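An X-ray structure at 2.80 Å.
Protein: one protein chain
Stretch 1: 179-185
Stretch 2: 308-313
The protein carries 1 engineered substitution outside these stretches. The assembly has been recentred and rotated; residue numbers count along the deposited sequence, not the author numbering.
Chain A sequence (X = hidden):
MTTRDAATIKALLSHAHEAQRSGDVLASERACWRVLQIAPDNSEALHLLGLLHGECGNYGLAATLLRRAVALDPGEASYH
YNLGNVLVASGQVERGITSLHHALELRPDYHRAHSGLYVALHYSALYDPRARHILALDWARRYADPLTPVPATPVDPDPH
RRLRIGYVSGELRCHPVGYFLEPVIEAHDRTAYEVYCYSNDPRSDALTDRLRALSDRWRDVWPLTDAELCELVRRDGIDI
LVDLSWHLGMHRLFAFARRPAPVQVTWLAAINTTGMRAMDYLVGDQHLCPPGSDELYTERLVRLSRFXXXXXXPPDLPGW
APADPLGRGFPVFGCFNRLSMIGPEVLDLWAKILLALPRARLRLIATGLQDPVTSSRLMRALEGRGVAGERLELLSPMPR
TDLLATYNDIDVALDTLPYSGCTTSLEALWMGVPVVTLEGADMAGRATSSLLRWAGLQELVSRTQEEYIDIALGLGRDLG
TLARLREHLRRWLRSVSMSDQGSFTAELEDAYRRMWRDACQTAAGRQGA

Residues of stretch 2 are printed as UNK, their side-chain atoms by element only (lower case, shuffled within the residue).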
ATOM      1  N   TYR A 179       7.600  -0.361  -8.218  1.00 46.33           N
ATOM      2  CA  TYR A 179       7.092  -0.683  -9.558  1.00 47.26           C
ATOM      3  C   TYR A 179       6.656   0.568 -10.317  1.00 46.88           C
ATOM      4  O   TYR A 179       6.964   0.708 -11.496  1.00 46.39           O
ATOM      5  CB  TYR A 179       5.932  -1.707  -9.505  1.00 47.55           C
ATOM      6  CG  TYR A 179       6.306  -3.105  -9.004  1.00 47.87           C
ATOM      7  CD1 TYR A 179       7.525  -3.708  -9.356  1.00 49.85           C
ATOM      8  CD2 TYR A 179       5.424  -3.842  -8.207  1.00 47.05           C
ATOM      9  CE1 TYR A 179       7.861  -4.980  -8.913  1.00 49.98           C
ATOM     10  CE2 TYR A 179       5.756  -5.114  -7.757  1.00 49.81           C
ATOM     11  CZ  TYR A 179       6.976  -5.678  -8.113  1.00 51.36           C
ATOM     12  OH  TYR A 179       7.319  -6.937  -7.667  1.00 56.11           O
ATOM     13  N   PHE A 180       5.947   1.467  -9.637  1.00 47.84           N
ATOM     14  CA  PHE A 180       5.482   2.728 -10.238  1.00 47.64           C
ATOM     15  C   PHE A 180       6.524   3.856 -10.238  1.00 48.79           C
ATOM     16  O   PHE A 180       6.405   4.802 -11.022  1.00 47.42           O
ATOM     17  CB  PHE A 180       4.226   3.225  -9.533  1.00 46.96           C
ATOM     18  CG  PHE A 180       3.006   2.384  -9.789  1.00 47.43           C
ATOM     19  CD1 PHE A 180       2.444   2.325 -11.058  1.00 45.49           C
ATOM     20  CD2 PHE A 180       2.391   1.677  -8.750  1.00 47.22           C
ATOM     21  CE1 PHE A 180       1.312   1.564 -11.296  1.00 44.70           C
ATOM     22  CE2 PHE A 180       1.257   0.913  -8.987  1.00 46.23           C
ATOM     23  CZ  PHE A 180       0.714   0.862 -10.258  1.00 45.64           C
ATOM     24  N   LEU A 181       7.522   3.782  -9.358  1.00 49.63           N
ATOM     25  CA  LEU A 181       8.569   4.802  -9.322  1.00 50.33           C
ATOM     26  C   LEU A 181       9.580   4.608 -10.445  1.00 53.53           C
ATOM     27  O   LEU A 181      10.026   5.588 -11.036  1.00 55.95           O
ATOM     28  CB  LEU A 181       9.294   4.821  -7.973  1.00 49.05           C
ATOM     29  CG  LEU A 181      10.335   5.937  -7.797  1.00 46.39           C
ATOM     30  CD1 LEU A 181       9.672   7.307  -7.817  1.00 47.33           C
ATOM     31  CD2 LEU A 181      11.119   5.736  -6.512  1.00 45.71           C
ATOM     32  N   GLU A 182       9.954   3.358 -10.721  1.00 57.08           N
ATOM     33  CA  GLU A 182      10.928   3.038 -11.790  1.00 59.21           C
ATOM     34  C   GLU A 182      10.721   3.798 -13.122  1.00 58.24           C
ATOM     35  O   GLU A 182      11.656   4.441 -13.600  1.00 58.89           O
ATOM     36  CB  GLU A 182      10.999   1.521 -12.039  1.00 61.67           C
ATOM     37  CG  GLU A 182      11.941   1.134 -13.172  1.00 63.94           C
ATOM     38  CD  GLU A 182      12.302  -0.338 -13.191  1.00 66.52           C
ATOM     39  OE1 GLU A 182      13.374  -0.656 -13.742  1.00 66.82           O
ATOM     40  OE2 GLU A 182      11.529  -1.178 -12.679  1.00 64.53           O
ATOM     41  N   PRO A 183       9.515   3.726 -13.722  1.00 55.82           N
ATOM     42  CA  PRO A 183       9.307   4.505 -14.945  1.00 54.85           C
ATOM     43  C   PRO A 183       9.549   6.000 -14.758  1.00 54.83           C
ATOM     44  O   PRO A 183      10.190   6.630 -15.613  1.00 57.18           O
ATOM     45  CB  PRO A 183       7.833   4.248 -15.295  1.00 56.38           C
ATOM     46  CG  PRO A 183       7.216   3.687 -14.062  1.00 57.54           C
ATOM     47  CD  PRO A 183       8.315   2.944 -13.370  1.00 56.76           C
ATOM     48  N   VAL A 184       9.051   6.545 -13.646  1.00 50.42           N
ATOM     49  CA  VAL A 184       9.172   7.978 -13.344  1.00 51.64           C
ATOM     50  C   VAL A 184      10.634   8.422 -13.209  1.00 53.46           C
ATOM     51  O   VAL A 184      11.028   9.445 -13.762  1.00 53.39           O
ATOM     52  CB  VAL A 184       8.350   8.368 -12.092  1.00 49.96           C
ATOM     53  CG1 VAL A 184       8.658   9.786 -11.617  1.00 50.03           C
ATOM     54  CG2 VAL A 184       6.868   8.250 -12.398  1.00 49.97           C
ATOM     55  N   ILE A 185      11.421   7.646 -12.471  1.00 55.13           N
ATOM     56  CA  ILE A 185      12.844   7.918 -12.299  1.00 55.26           C
ATOM     57  C   ILE A 185      13.597   7.857 -13.631  1.00 55.43           C
ATOM     58  O   ILE A 185      14.413   8.735 -13.907  1.00 60.14           O
ATOM     59  CB  ILE A 185      13.469   6.958 -11.255  1.00 56.52           C
ATOM     60  CG1 ILE A 185      13.152   7.465  -9.860  1.00 59.78           C
ATOM     61  CG2 ILE A 185      14.977   6.856 -11.404  1.00 59.06           C
ATOM     62  CD1 ILE A 185      13.637   6.549  -8.759  1.00 67.19           C
ATOM     63  N   UNK A 308      -3.466   9.074 -11.943  1.00 47.31           N
ATOM     64  CA  UNK A 308      -2.406   9.530 -11.025  1.00 45.87           C
ATOM     65  C   UNK A 308      -1.129   8.675 -10.985  1.00 43.32           C
ATOM     66  O   UNK A 308      -0.239   8.987 -10.207  1.00 43.17           O
ATOM     67  c   UNK A 308      -2.965   9.727  -9.608  1.00 48.54           C
ATOM     68  o   UNK A 308      -3.293   5.126  -6.242  1.00 52.57           O
ATOM     69  c   UNK A 308      -3.848   7.381  -9.072  1.00 52.15           C
ATOM     70  c   UNK A 308      -3.928   6.262  -8.257  1.00 53.23           C
ATOM     71  c   UNK A 308      -2.428   7.305  -6.692  1.00 55.26           C
ATOM     72  c   UNK A 308      -2.348   8.420  -7.516  1.00 52.31           C
ATOM     73  c   UNK A 308      -3.046   8.479  -8.724  1.00 51.90           C
ATOM     74  c   UNK A 308      -3.215   6.228  -7.065  1.00 55.34           C
ATOM     75  N   UNK A 309      -1.036   7.626 -11.808  1.00 41.10           N
ATOM     76  CA  UNK A 309       0.125   6.743 -11.849  1.00 42.44           C
ATOM     77  C   UNK A 309       0.494   6.401 -13.293  1.00 44.47           C
ATOM     78  O   UNK A 309      -0.362   6.503 -14.175  1.00 43.14           O
ATOM     79  c   UNK A 309       0.488   6.020  -8.820  1.00 47.41           C
ATOM     80  c   UNK A 309      -1.149   4.216  -9.167  1.00 47.08           C
ATOM     81  c   UNK A 309      -0.662   5.555  -9.671  1.00 46.38           C
ATOM     82  c   UNK A 309      -0.205   5.445 -11.121  1.00 43.76           C
ATOM     83  N   UNK A 310       1.755   5.970 -13.535  1.00 46.01           N
ATOM     84  CA  UNK A 310       2.140   5.473 -14.861  1.00 47.76           C
ATOM     85  C   UNK A 310       1.700   4.017 -15.111  1.00 47.34           C
ATOM     86  O   UNK A 310       2.073   3.117 -14.355  1.00 49.43           O
ATOM     87  c   UNK A 310       3.674   5.586 -14.844  1.00 48.85           C
ATOM     88  c   UNK A 310       2.894   5.926 -12.590  1.00 46.20           C
ATOM     89  c   UNK A 310       4.053   5.409 -13.411  1.00 46.98           C
ATOM     90  N   UNK A 311       0.939   3.805 -16.186  1.00 47.66           N
ATOM     91  CA  UNK A 311       0.338   2.504 -16.539  1.00 44.51           C
ATOM     92  C   UNK A 311       1.133   1.613 -17.525  1.00 43.78           C
ATOM     93  O   UNK A 311       0.650   0.541 -17.920  1.00 41.93           O
ATOM     94  c   UNK A 311      -1.060   2.752 -17.099  1.00 43.40           C
ATOM     95  s   UNK A 311      -2.159   3.602 -15.950  1.00 48.99           S
ATOM     96  N   UNK A 312       2.334   2.027 -17.922  1.00 43.02           N
ATOM     97  CA  UNK A 312       3.145   1.203 -18.833  1.00 45.15           C
ATOM     98  C   UNK A 312       3.619  -0.085 -18.152  1.00 47.15           C
ATOM     99  O   UNK A 312       4.106  -0.032 -17.024  1.00 48.76           O
ATOM    100  o   UNK A 312       4.995   3.016 -17.341  1.00 44.55           O
ATOM    101  c   UNK A 312       5.347   2.374 -18.320  1.00 42.97           C
ATOM    102  c   UNK A 312       4.341   1.994 -19.391  1.00 45.33           C
ATOM    103  n   UNK A 312       6.588   1.949 -18.484  1.00 42.75           N
ATOM    104  N   UNK A 313       3.489  -1.242 -18.828  1.00 50.91           N
ATOM    105  CA  UNK A 313       3.789  -2.520 -18.181  1.00 53.35           C
ATOM    106  C   UNK A 313       5.271  -2.851 -18.188  1.00 54.48           C
ATOM    107  O   UNK A 313       6.012  -2.272 -18.971  1.00 56.97           O
ATOM    108  c   UNK A 313       3.059  -3.513 -19.070  1.00 54.19           C
ATOM    109  c   UNK A 313       3.197  -1.440 -20.260  1.00 53.08           C
ATOM    110  c   UNK A 313       3.257  -2.941 -20.431  1.00 53.82           C
TER

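Position 308 carries eight side-chain atoms, seven carbons and one oxygen. One carbon leads from CA to a closed ring of six carbons, and the oxygen sits on the ring atom farthest from CB, which identifies a phenol. Its CA-to-CB bond points sideways to the helix, and although the end of the side chain comes nearer, it touches nothing there. The residue is Tyr-308, with chi1 in the p well at 84°. Tyr-308 OH comes no nearer than 6.8 Å to Phe-180 CE2, too far for contact.

Position 309 has four carbons and no heteroatom. The chain forks at the second carbon, so the branch lies one atom beyond CB. CA-to-CB points toward the helix, and one terminal methyl lies over a face of the Phe-180 ring. The fork is the pattern of leucine rather than isoleucine, and this is Leu-309, in the m,t rotamer (-57°, 171°). Its CD1 stands 4.1 Å from the centroid of the Phe-180 ring and only 13° off the ring normal, which defines a CH-pi contact over the face; the closest atom pair is Leu-309 CD1 to Phe-180 CZ at 4.0 Å.

Position 310 shows three carbons, the last of which closes back onto the backbone N. It touches three residues of the helix, and its CA lies 6.3 Å from the CA of Phe-180, the nearest CA pair across the two stretches. A five-membered ring of this kind belongs to proline alone among the standard residues. As Pro-310, it places CG 3.4 Å from the backbone O of Phe-180, 3.7 Å from Pro-183 CG and 4.1 Å from Val-184 CG2, while its CD approaches Phe-180 CD1 at 3.9 Å.

Position 311 has one carbon followed by one sulfur, too short for methionine and therefore cysteine. CA-to-CB of Cys-311 points away from the helix, and the nearest approach of its side chain, SG of Cys-311 to CE1 of Phe-180, is 6.2 Å.

Position 312 bears two carbons, the second carrying one oxygen and one nitrogen: a short carboxamide. CA-to-CB runs sideways, but the end of the side chain comes nearer to the helix, where the oxygen touches Pro-183. The residue is Asn-312, with chi1 at 66° (p). Its OD1 lies 3.7 Å from Pro-183 CB, a packing contact with carbon.

Position 313 repeats the three-carbon ring closed onto N and is Pro-313. The nearest approach of its side chain, Pro-313 CD to Pro-183 CB, is 8.9 Å, beyond reach.

The contact works by apolar packing, with no hydrogen bond crossing between the stretches. Phe-180, in the m rotamer, presents a ring face to Leu-309, while Pro-310 O lies at the ring edge, near its plane. Pro-183 meets Pro-310 ring to ring at a kink in the helix, where the proline nitrogen has no hydrogen to donate to the preceding turn; the helix nevertheless continues, with Ile-185 N donating to Leu-181 O at 2.9 Å. The two stretches bury 270 Å² in total, and Phe-180 and Pro-310 contribute the most, 75 and 74 Å².

Stretch 2, residues 308-313: YLPCNP
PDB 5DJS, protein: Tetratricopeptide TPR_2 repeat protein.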